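Local coordinates for protein NegoA.19184.a (PDB 5UEB) that is of unknown function but belongs to the DUF4265 family and joins a five-stranded antiparallel meander, probably curled into a barrel-like sheet, to a ferredoxin-like alpha-beta domain, at residues Gly37-Ile41 with Leu53-Ile59; Asn77-Val83 with Asn109-Phe115; Thr14-Tyr18 with Phe47-Leu51. Where two conformers were deposited one is given. Residues are numbered along the deposited sequence.

Contact 1: Gly37-Ile41 with Leu53-Ile59; sequences GNFLI and LNDIVAI
Strand 39-41 and strand 56-59 run antiparallel with a strong twist: their axes approach to 4.8 Å and their directions differ by 134°. Phe39 and Val57 form a hydrogen-bonded pair (CA-CA 5.2 Å), with Phe39 N to Val57 O at 2.8 Å and Val57 N to Phe39 O at 2.9 Å. Leu40 and Ile56 make the following non-hydrogen-bonded pair (CA-CA 4.6 Å). The register then slips by one residue. Ile41 N donates to Asp55 O at 3.0 Å, but Ile41 O accepts from Asn54 N at 2.8 Å, and Asn54 has a left-handed backbone (phi/psi 71/9); this is the geometry of a G1-type beta bulge. At the other end, Gly37 (89/-3) has backbone angles at which a CB would press on the preceding carbonyl oxygen. A water bridges this end, donating to Gly37 O (3.2 Å) and Asn38 OD1 (3.0 Å) and accepting from Ile59 N (2.9 Å).

Phe39 (t) and Val57 (m) share one face of the sheet. Phe39 CB lies 3.9 Å from Val57 CG2 and 3.6 Å from Ile59 CG2, and Ile41 CD1 reaches Val57 CG1 at 3.8 Å. On the opposite face Leu40 CD1 meets Ile56 CG1 at 3.9 Å. Asp55 turns its carboxylate to the backbone nitrogens of Ala52 and Ser75.

Within the five-stranded meander, which probably curls into a barrel-like sheet, these are neighbouring strands, flanked by strand 24-33 beside Leu40 and strand 65-73 beside Ile56 and Ala58, while Leu13 of strand 10-18 packs on Phe39, Val57 and Ile59.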
loop_
_atom_site.group_PDB
_atom_site.type_symbol
_atom_site.label_atom_id
_atom_site.label_comp_id
_atom_site.label_asym_id
_atom_site.label_seq_id
_atom_site.Cartn_x
_atom_site.Cartn_y
_atom_site.Cartn_z
ATOM N N GLY B 37 -1.531 -6.322 19.767
ATOM C CA GLY B 37 -2.748 -5.797 19.191
ATOM C C GLY B 37 -2.837 -5.912 17.687
ATOM O O GLY B 37 -3.866 -5.528 17.113
ATOM N N ASN B 38 -1.796 -6.413 17.028
ATOM C CA ASN B 38 -1.850 -6.641 15.592
ATOM C C ASN B 38 -2.467 -8.005 15.302
ATOM O O ASN B 38 -2.851 -8.746 16.211
ATOM C CB ASN B 38 -0.457 -6.504 14.984
ATOM C CG ASN B 38 0.042 -5.072 15.025
ATOM O OD1 ASN B 38 -0.716 -4.140 14.750
ATOM N ND2 ASN B 38 1.305 -4.884 15.399
ATOM N N PHE B 39 -2.577 -8.343 14.016
ATOM C CA PHE B 39 -3.368 -9.487 13.564
ATOM C C PHE B 39 -2.496 -10.362 12.672
ATOM O O PHE B 39 -1.957 -9.886 11.663
ATOM C CB PHE B 39 -4.593 -8.972 12.800
ATOM C CG PHE B 39 -5.611 -10.025 12.429
ATOM C CD1 PHE B 39 -5.393 -10.898 11.367
ATOM C CD2 PHE B 39 -6.832 -10.080 13.088
ATOM C CE1 PHE B 39 -6.364 -11.832 11.006
ATOM C CE2 PHE B 39 -7.803 -11.018 12.736
ATOM C CZ PHE B 39 -7.568 -11.897 11.707
ATOM N N LEU B 40 -2.346 -11.633 13.040
ATOM C CA LEU B 40 -1.611 -12.600 12.229
ATOM C C LEU B 40 -2.587 -13.284 11.278
ATOM O O LEU B 40 -3.505 -13.975 11.726
ATOM C CB LEU B 40 -0.944 -13.637 13.135
ATOM C CG LEU B 40 -0.207 -14.809 12.467
ATOM C CD1 LEU B 40 0.997 -14.293 11.698
ATOM C CD2 LEU B 40 0.225 -15.853 13.510
ATOM N N ILE B 41 -2.393 -13.091 9.968
ATOM C CA ILE B 41 -3.267 -13.690 8.964
ATOM C C ILE B 41 -2.946 -15.172 8.847
ATOM O O ILE B 41 -1.783 -15.548 8.657
ATOM C CB ILE B 41 -3.086 -12.971 7.614
ATOM C CG1 ILE B 41 -3.604 -11.532 7.720
ATOM C CG2 ILE B 41 -3.808 -13.730 6.497
ATOM C CD1 ILE B 41 -3.270 -10.671 6.481
ATOM N N LEU B 53 -0.385 -15.295 3.479
ATOM C CA LEU B 53 -0.430 -16.113 4.687
ATOM C C LEU B 53 0.706 -15.730 5.629
ATOM O O LEU B 53 1.859 -15.572 5.209
ATOM C CB LEU B 53 -0.266 -17.580 4.268
ATOM C CG LEU B 53 -0.206 -18.642 5.372
ATOM C CD1 LEU B 53 -1.565 -18.744 6.066
ATOM C CD2 LEU B 53 0.217 -19.993 4.797
ATOM N N ASN B 54 0.365 -15.574 6.909
ATOM C CA ASN B 54 1.298 -15.285 7.992
ATOM C C ASN B 54 1.864 -13.870 7.960
ATOM O O ASN B 54 2.737 -13.549 8.769
ATOM C CB ASN B 54 2.365 -16.374 8.177
ATOM C CG ASN B 54 1.757 -17.682 8.651
ATOM O OD1 ASN B 54 0.794 -17.674 9.423
ATOM N ND2 ASN B 54 2.302 -18.799 8.200
ATOM N N ASP B 55 1.340 -12.992 7.099
ATOM C CA ASP B 55 1.599 -11.565 7.255
ATOM C C ASP B 55 1.003 -11.077 8.576
ATOM O O ASP B 55 -0.016 -11.593 9.051
ATOM C CB ASP B 55 0.929 -10.776 6.121
ATOM C CG ASP B 55 1.702 -10.832 4.800
ATOM O OD1 ASP B 55 2.799 -11.439 4.722
ATOM O OD2 ASP B 55 1.191 -10.245 3.821
ATOM N N ILE B 56 1.643 -10.067 9.170
ATOM C CA ILE B 56 1.135 -9.403 10.368
ATOM C C ILE B 56 0.655 -8.018 9.961
ATOM O O ILE B 56 1.392 -7.265 9.315
ATOM C CB ILE B 56 2.205 -9.317 11.472
ATOM C CG1 ILE B 56 2.623 -10.715 11.927
ATOM C CG2 ILE B 56 1.680 -8.528 12.675
ATOM C CD1 ILE B 56 3.862 -10.724 12.829
ATOM N N VAL B 57 -0.581 -7.688 10.320
ATOM C CA VAL B 57 -1.210 -6.455 9.867
ATOM C C VAL B 57 -1.797 -5.710 11.055
ATOM O O VAL B 57 -2.149 -6.304 12.082
ATOM C CB VAL B 57 -2.294 -6.699 8.790
ATOM C CG1 VAL B 57 -1.700 -7.402 7.563
ATOM C CG2 VAL B 57 -3.461 -7.496 9.378
ATOM N N ALA B 58 -1.878 -4.394 10.913
ATOM C CA ALA B 58 -2.565 -3.531 11.859
ATOM C C ALA B 58 -4.034 -3.428 11.480
ATOM O O ALA B 58 -4.402 -3.517 10.304
ATOM C CB ALA B 58 -1.944 -2.137 11.861
ATOM N N ILE B 59 -4.879 -3.225 12.491
ATOM C CA ILE B 59 -6.320 -3.301 12.315
ATOM C C ILE B 59 -6.973 -2.064 12.916
ATOM O O ILE B 59 -6.386 -1.348 13.732
ATOM C CB ILE B 59 -6.894 -4.579 12.951
ATOM C CG1 ILE B 59 -6.618 -4.576 14.451
ATOM C CG2 ILE B 59 -6.253 -5.813 12.317
ATOM C CD1 ILE B 59 -7.121 -5.845 15.185
HETATM O O HOH W 1 -3.525 -3.111 15.104
#

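Contact 2: Asn77-Val83 with Asn109-Phe115; sequences NTTINIV and NYLSVNF
These two strands are the central pair of a four-stranded antiparallel sheet whose beta-alpha-beta-beta-alpha-beta order and 2-3-1-4 arrangement are those of the ferredoxin-like fold. Strands 78-83 and 110-115 run antiparallel at 159°, with axes 4.6 Å apart. Their register is unbroken over six pairs, from Val83-Tyr110 to Thr78-Phe115.

Following the second segment, Asn109 O receives a CA-H...O contact from Val83 CA at 3.3 Å. Tyr110 (t) faces Val83 in a non-hydrogen-bonded pair (CA-CA 4.5 Å), placing CD2 4.1 Å from Val83 CB; its hydroxyl bonds to Leu46 O. Leu111 and Ile82 exchange both backbone bonds, Ile82 N to Leu111 O at 2.8 Å and Leu111 N to Ile82 O at 2.9 Å. Ser112 (t) lies opposite Asn81, whose ND2 gives its OG a weak hydrogen bond of 3.1 Å; that OG also bonds to Pro45 O. Val113 repeats the paired pattern with Ile80: Ile80 N to Val113 O is 2.9 Å and Val113 N to Ile80 O is 2.8 Å. Val113 CG2 meets Ile82 CD1 at 3.9 Å. The Ile80, Ile82, Leu111, Val113 and Phe115 face, with Thr78 at its end, is mainly apolar, and Ile96 of helix 90-98 covers Val113 and Phe115.

Asn114 (t), on the polar face, is linked to Thr79 by a water that donates to Asn114 OD1 and Thr79 OG1, each at 2.8 Å; Thr79 OG1 also bonds to Leu51 O. Phe115 (m) closes the register: Thr78 N to Phe115 O is 2.8 Å, Phe115 N to Thr78 O is 2.9 Å, and its ring edge takes Ile80 CG1 at 3.9 Å from CD2.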
loop_
_atom_site.group_PDB
_atom_site.type_symbol
_atom_site.label_atom_id
_atom_site.label_comp_id
_atom_site.label_asym_id
_atom_site.label_seq_id
_atom_site.Cartn_x
_atom_site.Cartn_y
_atom_site.Cartn_z
ATOM N N ASN B 77 6.137 -14.674 2.211
ATOM C CA ASN B 77 5.416 -15.590 1.347
ATOM C C ASN B 77 4.880 -14.844 0.129
ATOM O O ASN B 77 4.672 -13.629 0.157
ATOM C CB ASN B 77 4.235 -16.208 2.089
ATOM C CG ASN B 77 4.662 -17.235 3.124
ATOM O OD1 ASN B 77 5.627 -17.971 2.921
ATOM N ND2 ASN B 77 3.934 -17.309 4.223
ATOM N N THR B 78 4.658 -15.598 -0.949
ATOM C CA THR B 78 4.079 -15.100 -2.191
ATOM C C THR B 78 2.683 -15.690 -2.356
ATOM O O THR B 78 2.460 -16.855 -2.021
ATOM C CB THR B 78 4.968 -15.565 -3.356
ATOM O OG1 THR B 78 6.215 -14.861 -3.313
ATOM C CG2 THR B 78 4.310 -15.339 -4.710
ATOM N N THR B 79 1.736 -14.883 -2.848
ATOM C CA THR B 79 0.373 -15.325 -3.144
ATOM C C THR B 79 0.129 -15.220 -4.644
ATOM O O THR B 79 0.278 -14.137 -5.218
ATOM C CB THR B 79 -0.649 -14.450 -2.412
ATOM O OG1 THR B 79 -0.328 -14.383 -1.019
ATOM C CG2 THR B 79 -2.080 -15.011 -2.583
ATOM N N ILE B 80 -0.253 -16.336 -5.270
ATOM C CA ILE B 80 -0.525 -16.416 -6.705
ATOM C C ILE B 80 -1.971 -16.860 -6.869
ATOM O O ILE B 80 -2.376 -17.870 -6.284
ATOM C CB ILE B 80 0.418 -17.420 -7.400
ATOM C CG1 ILE B 80 1.895 -17.075 -7.143
ATOM C CG2 ILE B 80 0.102 -17.490 -8.899
ATOM C CD1 ILE B 80 2.329 -15.721 -7.670
ATOM N N ASN B 81 -2.749 -16.110 -7.657
ATOM C CA ASN B 81 -4.124 -16.480 -7.996
ATOM C C ASN B 81 -4.097 -17.204 -9.335
ATOM O O ASN B 81 -3.432 -16.748 -10.270
ATOM C CB ASN B 81 -5.026 -15.257 -8.168
ATOM C CG ASN B 81 -5.000 -14.282 -6.990
ATOM O OD1 ASN B 81 -5.110 -13.076 -7.195
ATOM N ND2 ASN B 81 -4.908 -14.794 -5.757
ATOM N N ILE B 82 -4.817 -18.320 -9.438
ATOM C CA ILE B 82 -4.837 -19.118 -10.667
ATOM C C ILE B 82 -6.280 -19.478 -10.974
ATOM O O ILE B 82 -6.987 -20.007 -10.111
ATOM C CB ILE B 82 -4.016 -20.418 -10.544
ATOM C CG1 ILE B 82 -2.602 -20.138 -10.026
ATOM C CG2 ILE B 82 -4.007 -21.163 -11.896
ATOM C CD1 ILE B 82 -1.775 -21.401 -9.781
ATOM N N VAL B 83 -6.706 -19.236 -12.210
ATOM C CA VAL B 83 -8.037 -19.639 -12.650
ATOM C C VAL B 83 -7.888 -20.494 -13.900
ATOM O O VAL B 83 -7.028 -20.223 -14.746
ATOM C CB VAL B 83 -8.955 -18.422 -12.877
ATOM C CG1 VAL B 83 -8.435 -17.561 -13.977
ATOM C CG2 VAL B 83 -10.373 -18.874 -13.191
ATOM N N ASN B 109 -12.646 -24.125 -10.054
ATOM C CA ASN B 109 -11.812 -23.576 -11.119
ATOM C C ASN B 109 -10.882 -22.460 -10.659
ATOM O O ASN B 109 -10.274 -21.792 -11.506
ATOM C CB ASN B 109 -12.679 -23.086 -12.282
ATOM C CG ASN B 109 -13.601 -24.160 -12.810
ATOM O OD1 ASN B 109 -14.808 -24.114 -12.589
ATOM N ND2 ASN B 109 -13.035 -25.139 -13.505
ATOM N N TYR B 110 -10.738 -22.239 -9.357
ATOM C CA TYR B 110 -9.946 -21.126 -8.854
ATOM C C TYR B 110 -9.149 -21.578 -7.646
ATOM O O TYR B 110 -9.688 -22.240 -6.747
ATOM C CB TYR B 110 -10.844 -19.953 -8.438
ATOM C CG TYR B 110 -10.103 -18.683 -8.061
ATOM C CD1 TYR B 110 -9.613 -18.477 -6.770
ATOM C CD2 TYR B 110 -9.908 -17.678 -8.998
ATOM C CE1 TYR B 110 -8.949 -17.314 -6.432
ATOM C CE2 TYR B 110 -9.241 -16.510 -8.671
ATOM C CZ TYR B 110 -8.770 -16.328 -7.386
ATOM O OH TYR B 110 -8.111 -15.162 -7.076
ATOM N N LEU B 111 -7.876 -21.206 -7.623
ATOM C CA LEU B 111 -6.997 -21.473 -6.500
ATOM C C LEU B 111 -6.215 -20.216 -6.180
ATOM O O LEU B 111 -5.830 -19.465 -7.078
ATOM C CB LEU B 111 -5.934 -22.541 -6.862
ATOM C CG LEU B 111 -6.322 -24.010 -6.945
ATOM C CD1 LEU B 111 -5.130 -24.835 -7.403
ATOM C CD2 LEU B 111 -6.824 -24.485 -5.587
ATOM N N SER B 112 -5.967 -19.995 -4.899
ATOM C CA SER B 112 -4.916 -19.087 -4.478
ATOM C C SER B 112 -3.841 -19.924 -3.799
ATOM O O SER B 112 -4.154 -20.773 -2.955
ATOM C CB SER B 112 -5.476 -18.006 -3.556
ATOM O OG SER B 112 -4.641 -16.875 -3.523
ATOM N N VAL B 113 -2.587 -19.697 -4.187
ATOM C CA VAL B 113 -1.458 -20.541 -3.814
ATOM C C VAL B 113 -0.457 -19.716 -3.028
ATOM O O VAL B 113 -0.075 -18.621 -3.457
ATOM C CB VAL B 113 -0.791 -21.144 -5.061
ATOM C CG1 VAL B 113 0.364 -22.055 -4.659
ATOM C CG2 VAL B 113 -1.831 -21.882 -5.905
ATOM N N ASN B 114 -0.018 -20.254 -1.892
ATOM C CA ASN B 114 1.050 -19.665 -1.099
ATOM C C ASN B 114 2.365 -20.351 -1.433
ATOM O O ASN B 114 2.459 -21.582 -1.362
ATOM C CB ASN B 114 0.800 -19.858 0.397
ATOM C CG ASN B 114 1.863 -19.198 1.231
ATOM O OD1 ASN B 114 1.842 -17.983 1.420
ATOM N ND2 ASN B 114 2.826 -19.992 1.717
ATOM N N PHE B 115 3.379 -19.554 -1.772
ATOM C CA PHE B 115 4.735 -20.058 -1.932
ATOM C C PHE B 115 5.661 -19.452 -0.887
ATOM O O PHE B 115 5.702 -18.222 -0.736
ATOM C CB PHE B 115 5.288 -19.743 -3.334
ATOM C CG PHE B 115 4.644 -20.531 -4.435
ATOM C CD1 PHE B 115 4.915 -21.882 -4.585
ATOM C CD2 PHE B 115 3.768 -19.924 -5.322
ATOM C CE1 PHE B 115 4.321 -22.614 -5.596
ATOM C CE2 PHE B 115 3.172 -20.655 -6.344
ATOM C CZ PHE B 115 3.453 -22.000 -6.486
HETATM O O HOH W 2 7.795 -16.019 -1.517
HETATM O O HOH W 3 -0.422 -16.496 0.838
#

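Contact 3: Thr14-Tyr18 with Phe47-Leu51; sequences TVVYY and FAPNL. With EDO (1,2-ethanediol), chain N; EDO (1,2-ethanediol), chain M.
Val15 and Tyr17, two residues apart on strand 14-18, point toward the irregular segment 47-51, while the intervening Val16 points away. The contact folds the irregular connection between strands 39-41 and 56-62 back over strand 10-18 of the first sheet. The nearest CA pair is Tyr17 with Ala48, at 6.2 Å.

Tyr17 adopts the p rotamer (chi1 65°, chi2 -79°), which lays its ring flat against the loop. Ala48 CA sits 4.0 Å from the ring centroid and 7° off the normal, a CH-pi contact, and Ala48 CB is 3.9 Å from Tyr17 CD1. Pro49 CD lies 3.9 Å from Tyr17 CD2, and Tyr17 OH reaches Phe47 CB at 3.2 Å. Phe47 (m) leads its ring away to meet that of Tyr110. Val15 (t) sets CG1 3.8 Å from Ala48 CB and CG2 4.0 Å from Leu51 CD1.

An ethanediol, probably from the crystallisation liquor, lies between Val15 and Pro49: its O2 donates to Pro49 O (3.1 Å) and is 3.7 Å from Val15 CG1, and its C2 is 3.8 Å from Leu51 CD1. No hydrogen bond joins the two segments directly; Phe47 N and Ala48 N instead bind the Glu27 carboxylate on the adjacent strand. The loop is thus held against the strand by apolar and CH-pi contact.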
loop_
_atom_site.group_PDB
_atom_site.type_symbol
_atom_site.label_atom_id
_atom_site.label_comp_id
_atom_site.label_asym_id
_atom_site.label_seq_id
_atom_site.Cartn_x
_atom_site.Cartn_y
_atom_site.Cartn_z
ATOM N N THR B 14 -11.805 -8.053 8.134
ATOM C CA THR B 14 -12.294 -7.714 6.795
ATOM C C THR B 14 -11.270 -6.836 6.078
ATOM O O THR B 14 -10.821 -5.829 6.622
ATOM C CB THR B 14 -13.639 -6.992 6.868
ATOM O OG1 THR B 14 -14.612 -7.866 7.452
ATOM C CG2 THR B 14 -14.110 -6.571 5.466
ATOM N N VAL B 15 -10.886 -7.241 4.866
ATOM C CA VAL B 15 -10.029 -6.442 3.997
ATOM C C VAL B 15 -10.914 -5.817 2.928
ATOM O O VAL B 15 -11.533 -6.536 2.135
ATOM C CB VAL B 15 -8.938 -7.302 3.337
ATOM C CG1 VAL B 15 -8.010 -6.427 2.482
ATOM C CG2 VAL B 15 -8.141 -8.047 4.377
ATOM N N VAL B 16 -10.986 -4.489 2.906
ATOM C CA VAL B 16 -11.673 -3.765 1.840
ATOM C C VAL B 16 -10.658 -3.486 0.740
ATOM O O VAL B 16 -9.534 -3.044 1.016
ATOM C CB VAL B 16 -12.290 -2.458 2.367
ATOM C CG1 VAL B 16 -13.013 -1.715 1.248
ATOM C CG2 VAL B 16 -13.259 -2.743 3.501
ATOM N N TYR B 17 -11.026 -3.795 -0.503
ATOM C CA TYR B 17 -10.094 -3.655 -1.616
ATOM C C TYR B 17 -10.889 -3.352 -2.878
ATOM O O TYR B 17 -12.115 -3.478 -2.910
ATOM C CB TYR B 17 -9.230 -4.925 -1.787
ATOM C CG TYR B 17 -10.026 -6.150 -2.180
ATOM C CD1 TYR B 17 -10.750 -6.874 -1.237
ATOM C CD2 TYR B 17 -10.062 -6.581 -3.500
ATOM C CE1 TYR B 17 -11.509 -7.972 -1.601
ATOM C CE2 TYR B 17 -10.814 -7.697 -3.878
ATOM C CZ TYR B 17 -11.532 -8.389 -2.917
ATOM O OH TYR B 17 -12.289 -9.477 -3.291
ATOM N N TYR B 18 -10.182 -2.952 -3.926
ATOM C CA TYR B 18 -10.781 -2.820 -5.247
ATOM C C TYR B 18 -10.433 -4.059 -6.054
ATOM O O TYR B 18 -9.266 -4.479 -6.090
ATOM C CB TYR B 18 -10.321 -1.545 -5.956
ATOM C CG TYR B 18 -10.919 -0.299 -5.357
ATOM C CD1 TYR B 18 -12.198 0.120 -5.707
ATOM C CD2 TYR B 18 -10.212 0.453 -4.424
ATOM C CE1 TYR B 18 -12.759 1.263 -5.151
ATOM C CE2 TYR B 18 -10.759 1.595 -3.869
ATOM C CZ TYR B 18 -12.030 1.994 -4.232
ATOM O OH TYR B 18 -12.574 3.129 -3.678
ATOM N N PHE B 47 -8.537 -13.158 -2.929
ATOM C CA PHE B 47 -8.727 -12.082 -3.902
ATOM C C PHE B 47 -8.033 -10.779 -3.525
ATOM O O PHE B 47 -7.585 -10.039 -4.411
ATOM C CB PHE B 47 -10.218 -11.794 -4.084
ATOM C CG PHE B 47 -11.009 -12.984 -4.523
ATOM C CD1 PHE B 47 -10.892 -13.464 -5.814
ATOM C CD2 PHE B 47 -11.863 -13.624 -3.642
ATOM C CE1 PHE B 47 -11.616 -14.568 -6.219
ATOM C CE2 PHE B 47 -12.586 -14.725 -4.043
ATOM C CZ PHE B 47 -12.455 -15.198 -5.325
ATOM N N ALA B 48 -7.969 -10.463 -2.238
ATOM C CA ALA B 48 -7.395 -9.192 -1.830
ATOM C C ALA B 48 -5.917 -9.168 -2.201
ATOM O O ALA B 48 -5.198 -10.143 -1.935
ATOM C CB ALA B 48 -7.564 -8.976 -0.328
ATOM N N PRO B 49 -5.432 -8.105 -2.826
ATOM C CA PRO B 49 -4.035 -8.067 -3.260
ATOM C C PRO B 49 -3.086 -7.628 -2.150
ATOM O O PRO B 49 -3.485 -7.067 -1.126
ATOM C CB PRO B 49 -4.059 -7.022 -4.385
ATOM C CG PRO B 49 -5.171 -6.098 -4.000
ATOM C CD PRO B 49 -6.220 -6.974 -3.354
ATOM N N ASN B 50 -1.802 -7.910 -2.382
ATOM C CA ASN B 50 -0.690 -7.425 -1.565
ATOM C C ASN B 50 -0.653 -8.023 -0.165
ATOM O O ASN B 50 -0.080 -7.419 0.747
ATOM C CB ASN B 50 -0.626 -5.892 -1.524
ATOM C CG ASN B 50 -0.644 -5.277 -2.911
ATOM O OD1 ASN B 50 -1.485 -4.438 -3.224
ATOM N ND2 ASN B 50 0.280 -5.709 -3.747
ATOM N N LEU B 51 -1.259 -9.197 0.024
ATOM C CA LEU B 51 -1.301 -9.876 1.315
ATOM C C LEU B 51 -0.983 -11.359 1.157
ATOM O O LEU B 51 -1.287 -11.974 0.129
ATOM C CB LEU B 51 -2.681 -9.711 1.975
ATOM C CG LEU B 51 -2.993 -8.302 2.461
ATOM C CD1 LEU B 51 -4.460 -8.220 2.897
ATOM C CD2 LEU B 51 -2.076 -7.950 3.614
HETATM C C1 EDO N . -3.332 -3.895 0.505
HETATM O O1 EDO N . -2.253 -3.651 1.416
HETATM C C2 EDO N . -4.371 -4.827 1.122
HETATM O O2 EDO N . -5.416 -5.076 0.173
HETATM C C1 EDO M . -14.738 -9.053 10.393
HETATM O O1 EDO M . -14.636 -7.680 9.990
HETATM C C2 EDO M . -15.505 -9.114 11.708
HETATM O O2 EDO M . -14.745 -8.442 12.720
#

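How the contacts relate
Loop 47-51 ties the three contacts together. Its Leu51 CD2 packs on the side of contact 1, 4.0 Å from Val57 CG1 and 4.1 Å from Ile41 CD1, and its Leu51 O accepts a probable hydrogen bond from Thr79 OG1 of contact 2 at 2.8 Å. Contacts 1 and 3 reach the same sheet, with centres 13 Å apart and segments that alternate along the chain. Contact 2 belongs to the other sheet, its centre 14 Å from contact 3 and 19 Å from contact 1, yet Asn77 ND2 reaches Leu53 O at 2.9 Å, a probable hydrogen bond. Both sheets therefore meet through residues linking strands 39-41 and 56-62. No active site is known.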